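Local coordinates for protein capsid (Human calicivirus NLV/Boxer/2001/US, PDB 4RDL) that forms part of the norovirus capsid and, through its dimeric protruding domain, binds Lewis y, a histo-blood group antigen glycan, at residues 22-27 against 232-237; 27-32 against 219-224; 51-56 against 239-244; 69-74 against 106-111. One frame throughout, in Å; residues are numbered along the deposited sequence.

Contact 1: 22-27 against 232-237; sequences NLMSNS and TLPQEF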
loop_
_atom_site.group_PDB
_atom_site.type_symbol
_atom_site.label_atom_id
_atom_site.label_comp_id
_atom_site.label_asym_id
_atom_site.label_seq_id
_atom_site.Cartn_x
_atom_site.Cartn_y
_atom_site.Cartn_z
ATOM N N ASN A 22 3.753 6.700 12.557
ATOM C CA ASN A 22 3.817 7.521 11.348
ATOM C C ASN A 22 4.514 6.870 10.152
ATOM O O ASN A 22 4.647 7.502 9.097
ATOM C CB ASN A 22 4.393 8.911 11.631
ATOM C CG ASN A 22 5.864 8.879 11.998
ATOM O OD1 ASN A 22 6.365 7.915 12.594
ATOM N ND2 ASN A 22 6.565 9.953 11.661
ATOM N N LEU A 23 4.920 5.609 10.313
ATOM C CA LEU A 23 5.417 4.809 9.197
ATOM C C LEU A 23 4.373 3.810 8.701
ATOM O O LEU A 23 4.598 3.121 7.711
ATOM C CB LEU A 23 6.697 4.056 9.569
ATOM C CG LEU A 23 7.897 4.922 9.959
ATOM C CD1 LEU A 23 9.147 4.080 10.143
ATOM C CD2 LEU A 23 8.124 6.007 8.934
ATOM N N MET A 24 3.242 3.719 9.393
ATOM C CA MET A 24 2.194 2.783 8.998
ATOM C C MET A 24 1.117 3.470 8.170
ATOM O O MET A 24 0.995 4.696 8.190
ATOM C CB MET A 24 1.586 2.089 10.223
ATOM C CG MET A 24 2.558 1.094 10.848
ATOM S SD MET A 24 1.892 0.193 12.254
ATOM C CE MET A 24 1.843 1.520 13.459
ATOM N N SER A 25 0.346 2.675 7.432
ATOM C CA SER A 25 -0.704 3.194 6.574
ATOM C C SER A 25 -2.073 3.243 7.245
ATOM O O SER A 25 -2.415 2.406 8.079
ATOM C CB SER A 25 -0.812 2.311 5.321
ATOM O OG SER A 25 -1.802 2.800 4.414
ATOM N N ASN A 26 -2.866 4.233 6.861
ATOM C CA ASN A 26 -4.298 4.215 7.102
ATOM C C ASN A 26 -4.852 2.911 6.508
ATOM O O ASN A 26 -4.298 2.376 5.541
ATOM C CB ASN A 26 -4.916 5.443 6.409
ATOM C CG ASN A 26 -6.270 5.844 6.971
ATOM O OD1 ASN A 26 -7.290 5.200 6.718
ATOM N ND2 ASN A 26 -6.290 6.955 7.707
ATOM N N SER A 27 -5.942 2.394 7.065
ATOM C CA SER A 27 -6.566 1.191 6.505
ATOM C C SER A 27 -7.728 1.470 5.550
ATOM O O SER A 27 -8.259 0.536 4.933
ATOM C CB SER A 27 -7.016 0.248 7.623
ATOM O OG SER A 27 -7.800 0.956 8.572
ATOM N N THR A 232 -9.965 2.807 12.185
ATOM C CA THR A 232 -9.884 2.257 13.536
ATOM C C THR A 232 -8.653 1.374 13.788
ATOM O O THR A 232 -8.363 1.025 14.929
ATOM C CB THR A 232 -11.201 1.559 13.957
ATOM O OG1 THR A 232 -11.725 0.800 12.859
ATOM C CG2 THR A 232 -12.248 2.601 14.381
ATOM N N LEU A 233 -7.921 1.028 12.729
ATOM C CA LEU A 233 -6.621 0.360 12.881
ATOM C C LEU A 233 -5.676 0.720 11.740
ATOM O O LEU A 233 -6.104 0.829 10.591
ATOM C CB LEU A 233 -6.770 -1.164 12.871
ATOM C CG LEU A 233 -7.350 -1.927 14.054
ATOM C CD1 LEU A 233 -7.495 -3.413 13.701
ATOM C CD2 LEU A 233 -6.484 -1.729 15.304
ATOM N N PRO A 234 -4.375 0.853 12.044
ATOM C CA PRO A 234 -3.381 0.934 10.968
ATOM C C PRO A 234 -3.401 -0.356 10.148
ATOM O O PRO A 234 -3.620 -1.440 10.705
ATOM C CB PRO A 234 -2.050 1.043 11.722
ATOM C CG PRO A 234 -2.428 1.530 13.104
ATOM C CD PRO A 234 -3.753 0.885 13.381
ATOM N N GLN A 235 -3.172 -0.250 8.845
ATOM C CA GLN A 235 -3.208 -1.441 8.010
ATOM C C GLN A 235 -2.196 -2.494 8.477
ATOM O O GLN A 235 -2.464 -3.695 8.445
ATOM C CB GLN A 235 -2.948 -1.094 6.548
ATOM C CG GLN A 235 -3.056 -2.308 5.631
ATOM C CD GLN A 235 -4.437 -2.936 5.673
ATOM O OE1 GLN A 235 -5.429 -2.255 5.930
ATOM N NE2 GLN A 235 -4.512 -4.241 5.404
ATOM N N GLU A 236 -1.025 -2.049 8.915
ATOM C CA GLU A 236 -0.002 -3.007 9.295
ATOM C C GLU A 236 -0.363 -3.737 10.598
ATOM O O GLU A 236 0.151 -4.818 10.853
ATOM C CB GLU A 236 1.385 -2.367 9.341
ATOM C CG GLU A 236 1.972 -2.056 7.956
ATOM C CD GLU A 236 1.413 -0.781 7.326
ATOM O OE1 GLU A 236 1.746 -0.511 6.145
ATOM O OE2 GLU A 236 0.649 -0.043 7.995
ATOM N N PHE A 237 -1.261 -3.170 11.406
ATOM C CA PHE A 237 -1.807 -3.943 12.530
ATOM C C PHE A 237 -2.637 -5.103 11.987
ATOM O O PHE A 237 -2.588 -6.215 12.521
ATOM C CB PHE A 237 -2.714 -3.093 13.430
ATOM C CG PHE A 237 -1.994 -2.360 14.532
ATOM C CD1 PHE A 237 -0.890 -1.563 14.264
ATOM C CD2 PHE A 237 -2.468 -2.420 15.834
ATOM C CE1 PHE A 237 -0.254 -0.867 15.284
ATOM C CE2 PHE A 237 -1.836 -1.721 16.861
ATOM C CZ PHE A 237 -0.731 -0.952 16.585
HETATM O O HOH W 1 -7.999 -2.276 5.068
HETATM O O HOH W 2 -10.639 1.076 9.808
#
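S27 OG donates to L233 O at 2.6 Å, nearly along the C=O axis. It reaches that oxygen because OG stands between the backbone N and the carbonyl carbon (chi1 51°). A water that accepts from T232 N also donates to S27 OG. P234, the N-cap residue, brings CA to within 3.4 Å of S25 O in a CA-H...O contact, and P234 CB lies 4.1 Å from M24 SD. Next, Q235 N at the start of the helix donates to S25 O at 2.9 Å. The Q235 side chain bends at chi2 (61°) and brings OE1 to 3.4 Å from S27 CB. Its NE2 turns elsewhere, to T64 O and V65 O. E236 and M24 run alongside each other, pointing opposite ways, with E236 CB and OE2 against the M24 chain. E236 OE2 takes S25 N on the syn side at 2.8 Å and nearly straight (165°), while OE1 bonds S66 OG of the second subunit. F237 closes the contact. M24 SD lies in the ring plane at the edge, a Met-aromatic contact, and M24 CE is 3.7 Å from F237 CE1. S25 is thus held through both backbone N and O. The first turn of helix 235-244 uses its backbone N-H and its E236 carboxylate to fix the loop, and the carboxylate also ties this site to the dimer partner.

Contact 2: 27-32 against 219-224; sequences SRVPML and STFPTV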
loop_
_atom_site.group_PDB
_atom_site.type_symbol
_atom_site.label_atom_id
_atom_site.label_comp_id
_atom_site.label_asym_id
_atom_site.label_seq_id
_atom_site.Cartn_x
_atom_site.Cartn_y
_atom_site.Cartn_z
ATOM N N SER A 27 -5.942 2.394 7.065
ATOM C CA SER A 27 -6.566 1.191 6.505
ATOM C C SER A 27 -7.728 1.470 5.550
ATOM O O SER A 27 -8.259 0.536 4.933
ATOM C CB SER A 27 -7.016 0.248 7.623
ATOM O OG SER A 27 -7.800 0.956 8.572
ATOM N N ARG A 28 -8.108 2.740 5.403
ATOM C CA ARG A 28 -9.208 3.117 4.502
ATOM C C ARG A 28 -8.750 3.845 3.236
ATOM O O ARG A 28 -9.480 3.888 2.245
ATOM C CB ARG A 28 -10.229 3.975 5.245
ATOM C CG ARG A 28 -10.943 3.224 6.350
ATOM C CD ARG A 28 -11.940 4.123 7.056
ATOM N NE ARG A 28 -13.136 4.356 6.261
ATOM C CZ ARG A 28 -13.957 5.388 6.431
ATOM N NH1 ARG A 28 -13.675 6.321 7.342
ATOM N NH2 ARG A 28 -15.052 5.490 5.687
ATOM N N VAL A 29 -7.564 4.452 3.288
ATOM C CA VAL A 29 -6.886 4.978 2.100
ATOM C C VAL A 29 -5.412 4.615 2.234
ATOM O O VAL A 29 -4.919 4.451 3.352
ATOM C CB VAL A 29 -7.024 6.515 1.970
ATOM C CG1 VAL A 29 -8.456 6.904 1.611
ATOM C CG2 VAL A 29 -6.580 7.203 3.252
ATOM N N PRO A 30 -4.705 4.445 1.107
ATOM C CA PRO A 30 -3.275 4.126 1.187
ATOM C C PRO A 30 -2.455 5.401 1.393
ATOM O O PRO A 30 -1.921 5.986 0.446
ATOM C CB PRO A 30 -2.996 3.467 -0.165
ATOM C CG PRO A 30 -3.955 4.150 -1.084
ATOM C CD PRO A 30 -5.216 4.359 -0.276
ATOM N N MET A 31 -2.386 5.831 2.651
ATOM C CA MET A 31 -1.690 7.048 3.045
ATOM C C MET A 31 -1.080 6.809 4.403
ATOM O O MET A 31 -1.689 6.158 5.250
ATOM C CB MET A 31 -2.661 8.223 3.187
ATOM C CG MET A 31 -3.375 8.649 1.936
ATOM S SD MET A 31 -2.258 9.269 0.676
ATOM C CE MET A 31 -1.271 10.431 1.575
ATOM N N LEU A 32 0.109 7.357 4.623
ATOM C CA LEU A 32 0.708 7.299 5.950
ATOM C C LEU A 32 -0.228 7.895 7.005
ATOM O O LEU A 32 -0.954 8.866 6.755
ATOM C CB LEU A 32 2.033 8.054 5.959
ATOM C CG LEU A 32 3.185 7.417 5.187
ATOM C CD1 LEU A 32 4.339 8.406 5.085
ATOM C CD2 LEU A 32 3.627 6.125 5.852
ATOM N N SER A 219 -5.298 10.237 8.418
ATOM C CA SER A 219 -4.422 10.638 7.325
ATOM C C SER A 219 -5.005 11.846 6.623
ATOM O O SER A 219 -6.220 11.933 6.410
ATOM C CB SER A 219 -4.275 9.513 6.290
ATOM O OG SER A 219 -3.697 8.357 6.865
ATOM N N THR A 220 -4.131 12.760 6.227
ATOM C CA THR A 220 -4.547 13.833 5.338
ATOM C C THR A 220 -4.674 13.262 3.929
ATOM O O THR A 220 -3.760 12.615 3.420
ATOM C CB THR A 220 -3.557 14.999 5.371
ATOM O OG1 THR A 220 -3.551 15.561 6.692
ATOM C CG2 THR A 220 -3.972 16.069 4.384
ATOM N N PHE A 221 -5.831 13.482 3.321
ATOM C CA PHE A 221 -6.183 12.842 2.061
ATOM C C PHE A 221 -7.239 13.724 1.404
ATOM O O PHE A 221 -7.994 14.404 2.098
ATOM C CB PHE A 221 -6.748 11.444 2.344
ATOM C CG PHE A 221 -7.205 10.710 1.112
ATOM C CD1 PHE A 221 -6.341 9.874 0.423
ATOM C CD2 PHE A 221 -8.502 10.852 0.655
ATOM C CE1 PHE A 221 -6.765 9.207 -0.715
ATOM C CE2 PHE A 221 -8.936 10.186 -0.473
ATOM C CZ PHE A 221 -8.063 9.365 -1.162
ATOM N N PRO A 222 -7.294 13.734 0.064
ATOM C CA PRO A 222 -8.260 14.598 -0.635
ATOM C C PRO A 222 -9.715 14.093 -0.597
ATOM O O PRO A 222 -10.343 13.888 -1.645
ATOM C CB PRO A 222 -7.729 14.622 -2.075
ATOM C CG PRO A 222 -7.035 13.300 -2.214
ATOM C CD PRO A 222 -6.347 13.105 -0.873
ATOM N N THR A 223 -10.228 13.888 0.613
ATOM C CA THR A 223 -11.665 13.845 0.845
ATOM C C THR A 223 -12.082 15.313 0.966
ATOM O O THR A 223 -12.031 15.921 2.049
ATOM C CB THR A 223 -12.024 13.044 2.118
ATOM O OG1 THR A 223 -10.993 13.216 3.092
ATOM C CG2 THR A 223 -12.170 11.538 1.809
ATOM N N VAL A 224 -12.437 15.901 -0.170
ATOM C CA VAL A 224 -12.619 17.345 -0.255
ATOM C C VAL A 224 -13.791 17.800 0.611
ATOM O O VAL A 224 -14.876 17.218 0.557
ATOM C CB VAL A 224 -12.762 17.779 -1.725
ATOM C CG1 VAL A 224 -13.106 19.260 -1.842
ATOM C CG2 VAL A 224 -11.474 17.461 -2.478
HETATM O O HOH W 3 -1.099 11.535 6.145
#
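V29 and F221 meet tip to tip, and this CH-pi contact leads the apolar group. V29 CG1 sits over the middle of the F221 ring, 3.6 Å from its centroid and 9° off the ring normal. The opposite face is covered near its rim by CD of the neighbouring P222, so the ring is held between the two. The M31 side chain crosses that of F221 at about a right angle and brings CG to the ring edge, 3.5 Å from F221 CD1. The M31 chain then folds at chi2 (-64°) and chi3 (-49°). Its sulfur stays at the edge, 5.5 Å from M31 SD to the F221 ring centroid, a Met-aromatic contact. M31 CB also packs on S219 CB at 3.7 Å.

The polar group gathers on L32 O. S219 OG donates to L32 O at 2.8 Å, from well above the carbonyl plane, and has a second partner in N26 ND2. A water donates to L32 O at 2.7 Å and accepts from T220 N.

S219 and T220 end strand 213-220, where S219 pairs through its backbone with V229 of strand 228-231 and F221 packs on the same valine. Beyond it, P222 and V224 make backbone hydrogen bonds with V175 of strand 167-177, V224 touches a bound fucose, and the second subunit packs on P30 and L32.

Contact 3: 51-56 against 239-244; sequences GRVTLD and SHFVNE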
loop_
_atom_site.group_PDB
_atom_site.type_symbol
_atom_site.label_atom_id
_atom_site.label_comp_id
_atom_site.label_asym_id
_atom_site.label_seq_id
_atom_site.Cartn_x
_atom_site.Cartn_y
_atom_site.Cartn_z
ATOM N N GLY A 51 -9.919 -2.056 7.296
ATOM C CA GLY A 51 -9.204 -2.020 8.567
ATOM C C GLY A 51 -9.872 -2.809 9.678
ATOM O O GLY A 51 -9.618 -2.531 10.856
ATOM N N ARG A 52 -10.714 -3.783 9.320
ATOM C CA ARG A 52 -11.466 -4.565 10.302
ATOM C C ARG A 52 -10.914 -5.984 10.429
ATOM O O ARG A 52 -10.842 -6.725 9.442
ATOM C CB ARG A 52 -12.952 -4.623 9.928
ATOM C CG ARG A 52 -13.615 -3.261 9.746
ATOM C CD ARG A 52 -13.612 -2.438 11.046
ATOM N NE ARG A 52 -14.270 -3.116 12.170
ATOM C CZ ARG A 52 -15.561 -2.989 12.479
ATOM N NH1 ARG A 52 -16.348 -2.198 11.761
ATOM N NH2 ARG A 52 -16.066 -3.644 13.522
ATOM N N VAL A 53 -10.528 -6.345 11.651
ATOM C CA VAL A 53 -9.950 -7.651 11.959
ATOM C C VAL A 53 -10.053 -7.858 13.470
ATOM O O VAL A 53 -10.000 -6.901 14.234
ATOM C CB VAL A 53 -8.463 -7.714 11.519
ATOM C CG1 VAL A 53 -7.602 -6.756 12.353
ATOM C CG2 VAL A 53 -7.918 -9.133 11.578
ATOM N N THR A 54 -10.237 -9.101 13.899
ATOM C CA THR A 54 -10.185 -9.398 15.320
ATOM C C THR A 54 -8.726 -9.446 15.779
ATOM O O THR A 54 -7.805 -9.587 14.964
ATOM C CB THR A 54 -10.834 -10.742 15.639
ATOM O OG1 THR A 54 -10.140 -11.782 14.935
ATOM C CG2 THR A 54 -12.296 -10.738 15.220
ATOM N N LEU A 55 -8.504 -9.339 17.085
ATOM C CA LEU A 55 -7.139 -9.422 17.601
ATOM C C LEU A 55 -6.498 -10.778 17.325
ATOM O O LEU A 55 -5.266 -10.885 17.260
ATOM C CB LEU A 55 -7.086 -9.105 19.098
ATOM C CG LEU A 55 -7.558 -7.701 19.470
ATOM C CD1 LEU A 55 -7.286 -7.453 20.950
ATOM C CD2 LEU A 55 -6.871 -6.640 18.605
ATOM N N ASP A 56 -7.321 -11.815 17.169
ATOM C CA ASP A 56 -6.772 -13.131 16.844
ATOM C C ASP A 56 -6.663 -13.410 15.333
ATOM O O ASP A 56 -6.416 -14.543 14.921
ATOM C CB ASP A 56 -7.449 -14.269 17.636
ATOM C CG ASP A 56 -8.897 -14.530 17.230
ATOM O OD1 ASP A 56 -9.392 -13.969 16.237
ATOM O OD2 ASP A 56 -9.541 -15.352 17.919
ATOM N N SER A 239 -2.420 -6.787 9.057
ATOM C CA SER A 239 -1.597 -7.874 8.528
ATOM C C SER A 239 -0.831 -8.568 9.652
ATOM O O SER A 239 -0.607 -9.775 9.602
ATOM C CB SER A 239 -0.652 -7.391 7.426
ATOM O OG SER A 239 0.106 -6.274 7.837
ATOM N N HIS A 240 -0.456 -7.806 10.675
ATOM C CA HIS A 240 0.230 -8.382 11.824
ATOM C C HIS A 240 -0.647 -9.432 12.503
ATOM O O HIS A 240 -0.197 -10.546 12.771
ATOM C CB HIS A 240 0.626 -7.291 12.815
ATOM C CG HIS A 240 1.522 -7.772 13.913
ATOM N ND1 HIS A 240 2.864 -8.023 13.719
ATOM C CD2 HIS A 240 1.273 -8.042 15.218
ATOM C CE1 HIS A 240 3.403 -8.424 14.857
ATOM N NE2 HIS A 240 2.458 -8.446 15.782
ATOM N N PHE A 241 -1.900 -9.080 12.785
ATOM C CA PHE A 241 -2.792 -10.012 13.473
ATOM C C PHE A 241 -3.105 -11.225 12.591
ATOM O O PHE A 241 -3.206 -12.343 13.084
ATOM C CB PHE A 241 -4.078 -9.307 13.922
ATOM C CG PHE A 241 -3.845 -8.159 14.872
ATOM C CD1 PHE A 241 -2.725 -8.128 15.694
ATOM C CD2 PHE A 241 -4.749 -7.110 14.943
ATOM C CE1 PHE A 241 -2.509 -7.069 16.562
ATOM C CE2 PHE A 241 -4.540 -6.049 15.808
ATOM C CZ PHE A 241 -3.420 -6.032 16.625
ATOM N N VAL A 242 -3.251 -11.011 11.288
ATOM C CA VAL A 242 -3.495 -12.126 10.380
ATOM C C VAL A 242 -2.298 -13.075 10.394
ATOM O O VAL A 242 -2.448 -14.303 10.447
ATOM C CB VAL A 242 -3.777 -11.645 8.942
ATOM C CG1 VAL A 242 -3.782 -12.832 7.973
ATOM C CG2 VAL A 242 -5.105 -10.913 8.894
ATOM N N ASN A 243 -1.105 -12.496 10.363
ATOM C CA ASN A 243 0.121 -13.278 10.414
ATOM C C ASN A 243 0.263 -14.098 11.700
ATOM O O ASN A 243 0.615 -15.278 11.668
ATOM C CB ASN A 243 1.325 -12.350 10.280
ATOM C CG ASN A 243 2.589 -13.095 9.961
ATOM O OD1 ASN A 243 2.832 -13.438 8.810
ATOM N ND2 ASN A 243 3.396 -13.364 10.978
ATOM N N GLU A 244 -0.009 -13.460 12.834
ATOM C CA GLU A 244 0.250 -14.060 14.140
ATOM C C GLU A 244 -0.807 -15.064 14.585
ATOM O O GLU A 244 -0.473 -16.102 15.147
ATOM C CB GLU A 244 0.404 -12.964 15.201
ATOM C CG GLU A 244 1.603 -12.077 14.978
ATOM C CD GLU A 244 2.895 -12.855 15.023
ATOM O OE1 GLU A 244 3.336 -13.219 16.136
ATOM O OE2 GLU A 244 3.460 -13.125 13.944
HETATM O O HOH W 4 -2.861 -12.043 16.437
#
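F241 is the bump of this contact, and V53, T54 and L55 form the hollow that takes it. V53 CG1 meets the ring at its edge, in plane, 3.9 Å from F241 CD2. It does so from the position between the backbone N and the carbonyl carbon (chi1 66°). L55 runs alongside F241 and points the same way. L55 CD2 comes to 3.7 Å from F241 CE2 by an oblique approach. T54 lends only its carbonyl, with O 3.9 Å from F241 CB at the root of the ring. A smaller touch, V53 CG2 to V242 CG2 at 4.3 Å, continues the fit onto the next helix residue. M271 of strand 265-272 packs on both L55 and F241, and the F14 ring also meets F241.

Within the loop, T54 OG1 donates to D56 OD1 at 2.7 Å. One water donates to L55 O and, weakly, to F241 O. No direct hydrogen bond joins the two segments. The loop therefore lies on helix 235-244 by apolar packing around one phenylalanine, with one water, weakly bound on the helix side, bridging the two backbones.

Contact 4: 69-74 against 106-111; sequences CIARMR and GFPDFG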
loop_
_atom_site.group_PDB
_atom_site.type_symbol
_atom_site.label_atom_id
_atom_site.label_comp_id
_atom_site.label_asym_id
_atom_site.label_seq_id
_atom_site.Cartn_x
_atom_site.Cartn_y
_atom_site.Cartn_z
ATOM N N CYS A 69 -4.032 -3.021 -1.571
ATOM C CA CYS A 69 -5.407 -3.266 -1.988
ATOM C C CYS A 69 -6.398 -2.186 -1.558
ATOM O O CYS A 69 -7.551 -2.195 -1.979
ATOM C CB CYS A 69 -5.882 -4.616 -1.443
ATOM S SG CYS A 69 -4.911 -6.006 -2.060
ATOM N N ILE A 70 -5.968 -1.275 -0.692
ATOM C CA ILE A 70 -6.909 -0.364 -0.060
ATOM C C ILE A 70 -7.539 0.628 -1.036
ATOM O O ILE A 70 -6.831 1.326 -1.772
ATOM C CB ILE A 70 -6.234 0.411 1.089
ATOM C CG1 ILE A 70 -5.725 -0.555 2.166
ATOM C CG2 ILE A 70 -7.203 1.433 1.690
ATOM C CD1 ILE A 70 -4.791 0.119 3.157
ATOM N N ALA A 71 -8.874 0.666 -1.031
ATOM C CA ALA A 71 -9.651 1.634 -1.804
ATOM C C ALA A 71 -9.460 1.474 -3.306
ATOM O O ALA A 71 -9.462 2.446 -4.053
ATOM C CB ALA A 71 -9.347 3.068 -1.350
ATOM N N ARG A 72 -9.306 0.229 -3.735
ATOM C CA ARG A 72 -9.200 -0.092 -5.151
ATOM C C ARG A 72 -10.365 -0.958 -5.591
ATOM O O ARG A 72 -11.070 -1.531 -4.754
ATOM C CB ARG A 72 -7.866 -0.786 -5.444
ATOM C CG ARG A 72 -6.672 0.142 -5.234
ATOM C CD ARG A 72 -5.352 -0.519 -5.579
ATOM N NE ARG A 72 -4.218 0.324 -5.211
ATOM C CZ ARG A 72 -3.444 0.971 -6.078
ATOM N NH1 ARG A 72 -3.682 0.887 -7.380
ATOM N NH2 ARG A 72 -2.425 1.706 -5.640
ATOM N N MET A 73 -10.565 -1.027 -6.905
ATOM C CA MET A 73 -11.558 -1.900 -7.520
ATOM C C MET A 73 -10.948 -2.552 -8.745
ATOM O O MET A 73 -9.944 -2.079 -9.287
ATOM C CB MET A 73 -12.786 -1.110 -7.975
ATOM C CG MET A 73 -13.411 -0.203 -6.929
ATOM S SD MET A 73 -14.726 0.756 -7.735
ATOM C CE MET A 73 -15.168 1.907 -6.435
ATOM N N ARG A 74 -11.585 -3.623 -9.197
ATOM C CA ARG A 74 -11.205 -4.266 -10.446
ATOM C C ARG A 74 -12.452 -4.789 -11.127
ATOM O O ARG A 74 -13.382 -5.251 -10.469
ATOM C CB ARG A 74 -10.225 -5.418 -10.201
ATOM C CG ARG A 74 -9.792 -6.141 -11.477
ATOM C CD ARG A 74 -8.595 -7.048 -11.220
ATOM N NE ARG A 74 -8.211 -7.782 -12.425
ATOM C CZ ARG A 74 -7.007 -8.295 -12.638
ATOM N NH1 ARG A 74 -6.055 -8.157 -11.722
ATOM N NH2 ARG A 74 -6.756 -8.943 -13.772
ATOM N N GLY A 106 -10.919 -4.829 -0.277
ATOM C CA GLY A 106 -10.264 -3.555 -0.555
ATOM C C GLY A 106 -11.192 -2.464 -1.081
ATOM O O GLY A 106 -10.816 -1.298 -1.132
ATOM N N PHE A 107 -12.407 -2.833 -1.475
ATOM C CA PHE A 107 -13.348 -1.884 -2.065
ATOM C C PHE A 107 -13.509 -0.654 -1.155
ATOM O O PHE A 107 -13.631 -0.798 0.055
ATOM C CB PHE A 107 -14.703 -2.574 -2.266
ATOM C CG PHE A 107 -15.631 -1.844 -3.202
ATOM C CD1 PHE A 107 -15.644 -2.135 -4.566
ATOM C CD2 PHE A 107 -16.504 -0.883 -2.725
ATOM C CE1 PHE A 107 -16.502 -1.469 -5.430
ATOM C CE2 PHE A 107 -17.372 -0.213 -3.583
ATOM C CZ PHE A 107 -17.374 -0.507 -4.936
ATOM N N PRO A 108 -13.513 0.561 -1.731
ATOM C CA PRO A 108 -13.670 1.763 -0.898
ATOM C C PRO A 108 -14.886 1.675 0.027
ATOM O O PRO A 108 -15.969 1.254 -0.408
ATOM C CB PRO A 108 -13.882 2.878 -1.930
ATOM C CG PRO A 108 -13.163 2.401 -3.138
ATOM C CD PRO A 108 -13.408 0.900 -3.164
ATOM N N ASP A 109 -14.721 2.078 1.288
ATOM C CA ASP A 109 -15.845 2.065 2.229
ATOM C C ASP A 109 -16.360 3.468 2.561
ATOM O O ASP A 109 -16.860 3.726 3.657
ATOM C CB ASP A 109 -15.542 1.229 3.487
ATOM C CG ASP A 109 -14.513 1.869 4.406
ATOM O OD1 ASP A 109 -13.905 2.891 4.032
ATOM O OD2 ASP A 109 -14.304 1.324 5.520
ATOM N N PHE A 110 -16.263 4.360 1.585
ATOM C CA PHE A 110 -16.842 5.692 1.687
ATOM C C PHE A 110 -18.222 5.685 1.049
ATOM O O PHE A 110 -18.363 5.396 -0.146
ATOM C CB PHE A 110 -15.925 6.728 1.034
ATOM C CG PHE A 110 -14.563 6.776 1.661
ATOM C CD1 PHE A 110 -14.385 7.361 2.902
ATOM C CD2 PHE A 110 -13.476 6.183 1.043
ATOM C CE1 PHE A 110 -13.133 7.374 3.503
ATOM C CE2 PHE A 110 -12.222 6.187 1.641
ATOM C CZ PHE A 110 -12.054 6.783 2.872
ATOM N N GLY A 111 -19.235 5.985 1.857
ATOM C CA GLY A 111 -20.615 5.886 1.430
ATOM C C GLY A 111 -21.279 7.218 1.153
ATOM O O GLY A 111 -20.910 8.238 1.741
#
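M73 and F107 make the apolar centre. The M73 chain is extended (chi2 174°, chi3 -172°), which lets CG, SD and CE run along the CD1, CE1 and CZ atoms of F107. M73 CE is 3.6 Å from F107 CZ. The sulfur stands oblique to the ring, with M73 SD 4.5 Å from the F107 centroid, a Met-aromatic contact. P108 joins from the next position in the chain: P108 CD covers one face of F107 near the rim and also meets M73 CE at 3.8 Å. Further out, P108 CG lies 4.3 Å from A71 CB.

The polar edge is backbone against backbone. The chain from C69 to R72 is a type II turn, and its third residue, A71, has a positive phi. G106 O faces this turn. G106 O receives A71 N at 2.8 Å and R72 N at 3.4 Å, both weak bonds with bent geometry. Two CA-H...O contacts run beside them. G106 CA is 3.4 Å from C69 O, and F107 CA approaches R72 O with an angle of 150° at the hydrogen. G106 has no side chain, and a CB would run into C69 O, so its CA can come this close.

The turn leads into strand 72-80 of the sheet whose strands 113-121 and 167-177 carry glycan-pocket residues. A71 and M73 bond through the backbone to L172 and L170 of strand 167-177. M73 also packs on L115 and M117 of strand 113-121, the strand that 106-111 leads into. C69 and R72 also pack on L32 and P30 of the second subunit.

How the contacts relate
The first segments come in the order 22-27, 27-32, 51-56 and 69-74. Their partners follow as 106-111 for contact 4, then 219-224, 232-237 and 239-244 for contacts 2, 1 and 3. Contacts 1 and 2 share S27, with centres about 11 Å apart. Contacts 1 and 3 share helix 235-244, and L233 packs on V53 between them. Contact 4 lies at strand 72-80 of one sheet, whereas contact 2 uses strand 213-220 of the other. Their centres are about 12 Å apart, and the R28-D109 salt bridge joins them. Residues 22-32 thus touch helix 235-244, strand 213-220 and the loop before strand 113-121. All four contacts reach the second subunit, consistent with a P dimer.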